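Local coordinates for pentacotripeptide-repeat region of PRORP domain-containing protein (PDB 4ME2), which probably binds RNA in a sequence-specific manner as a helical-repeat pentatricopeptide protein linked to chloroplast group II introns, at residues D63-P66 and P67-T70. Numbering follows the deposited sequence.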
loop_
_atom_site.group_PDB
_atom_site.type_symbol
_atom_site.label_atom_id
_atom_site.label_comp_id
_atom_site.label_asym_id
_atom_site.label_seq_id
_atom_site.Cartn_x
_atom_site.Cartn_y
_atom_site.Cartn_z
ATOM N N ASP A 63 -14.915 17.006 -9.192
ATOM C CA ASP A 63 -13.661 17.139 -8.460
ATOM C C ASP A 63 -13.349 15.824 -7.769
ATOM O O ASP A 63 -13.998 15.467 -6.786
ATOM C CB ASP A 63 -13.771 18.279 -7.437
ATOM C CG ASP A 63 -12.446 18.603 -6.759
ATOM O OD1 ASP A 63 -11.425 17.953 -7.068
ATOM O OD2 ASP A 63 -12.430 19.520 -5.905
ATOM N N ARG A 64 -12.364 15.108 -8.303
ATOM C CA ARG A 64 -11.905 13.851 -7.712
ATOM C C ARG A 64 -10.538 13.976 -7.027
ATOM O O ARG A 64 -9.879 12.968 -6.753
ATOM C CB ARG A 64 -11.928 12.718 -8.756
ATOM C CG ARG A 64 -13.133 11.794 -8.606
ATOM C CD ARG A 64 -13.643 11.203 -9.914
ATOM N NE ARG A 64 -15.082 10.910 -9.858
ATOM C CZ ARG A 64 -15.797 10.379 -10.848
ATOM N NH1 ARG A 64 -15.221 10.049 -11.997
ATOM N NH2 ARG A 64 -17.102 10.173 -10.691
ATOM N N SER A 65 -10.126 15.209 -6.729
ATOM C CA SER A 65 -8.888 15.455 -5.974
ATOM C C SER A 65 -8.984 14.924 -4.534
ATOM O O SER A 65 -10.080 14.816 -3.977
ATOM C CB SER A 65 -8.546 16.943 -5.959
ATOM O OG SER A 65 -9.406 17.644 -5.081
ATOM N N PRO A 66 -7.830 14.606 -3.921
ATOM C CA PRO A 66 -7.863 13.903 -2.636
ATOM C C PRO A 66 -8.795 14.512 -1.572
ATOM O O PRO A 66 -9.582 13.775 -0.983
ATOM C CB PRO A 66 -6.394 13.905 -2.201
ATOM C CG PRO A 66 -5.647 13.912 -3.492
ATOM C CD PRO A 66 -6.446 14.797 -4.401
ATOM N N PRO A 67 -8.746 15.843 -1.346
ATOM C CA PRO A 67 -9.681 16.360 -0.338
ATOM C C PRO A 67 -11.160 16.088 -0.670
ATOM O O PRO A 67 -11.935 15.709 0.218
ATOM C CB PRO A 67 -9.399 17.867 -0.335
ATOM C CG PRO A 67 -8.010 17.999 -0.862
ATOM C CD PRO A 67 -7.876 16.908 -1.883
ATOM N N ALA A 68 -11.535 16.276 -1.936
ATOM C CA ALA A 68 -12.909 16.052 -2.385
ATOM C C ALA A 68 -13.285 14.572 -2.319
ATOM O O ALA A 68 -14.382 14.230 -1.868
ATOM C CB ALA A 68 -13.105 16.594 -3.792
ATOM N N ALA A 69 -12.375 13.707 -2.759
ATOM C CA ALA A 69 -12.623 12.268 -2.730
ATOM C C ALA A 69 -12.655 11.742 -1.302
ATOM O O ALA A 69 -13.396 10.809 -1.016
ATOM C CB ALA A 69 -11.591 11.515 -3.551
ATOM N N THR A 70 -11.855 12.340 -0.419
ATOM C CA THR A 70 -11.833 11.946 0.993
ATOM C C THR A 70 -13.160 12.274 1.679
ATOM O O THR A 70 -13.749 11.425 2.353
ATOM C CB THR A 70 -10.662 12.604 1.754
ATOM O OG1 THR A 70 -9.421 12.175 1.181
ATOM C CG2 THR A 70 -10.689 12.219 3.226
#
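Ala69 N hydrogen-bonds to Ser65 O at 2.8 Å and Thr70 N to Pro66 O at 2.7 Å, consecutive i to i+4 bonds that open helix 66-77 as the loop ends. Pro66 O takes a second donor, Thr70 OG1, which comes in from above the carbonyl plane (2.7 Å); with OG1 beside its own backbone N (chi1 -62°), the hydroxyl folds back against the preceding turn. Pro66 and Pro67 lie side by side, rings pointing the same way, with Pro66 CB 3.4 Å from Pro67 CD, a tight approach set by the peptide link between the two rings. Before the helix, Asp63 OD1 is gripped twice from one face of its carboxylate, by Ser65 N at 3.1 Å and by Ser65 OG at 2.8 Å, while its CG rests on Ala68 CB (3.6 Å). With an alanine at Ser65 the OG bond is gone, and the Asp63 carboxylate would probably be freer to turn. Arg64 leaves in another direction, its NE hydrogen-bonded to Thr60 OG1 and its NH2 to Lys57 O, and touches helix 98-109. Asp63 to Ser65 form an Asx turn just ahead of the helix; Ser65 stands at the N-cap position, but its hydroxyl turns back to Asp63 instead of capping, within the protein's array of helix-turn-helix repeats.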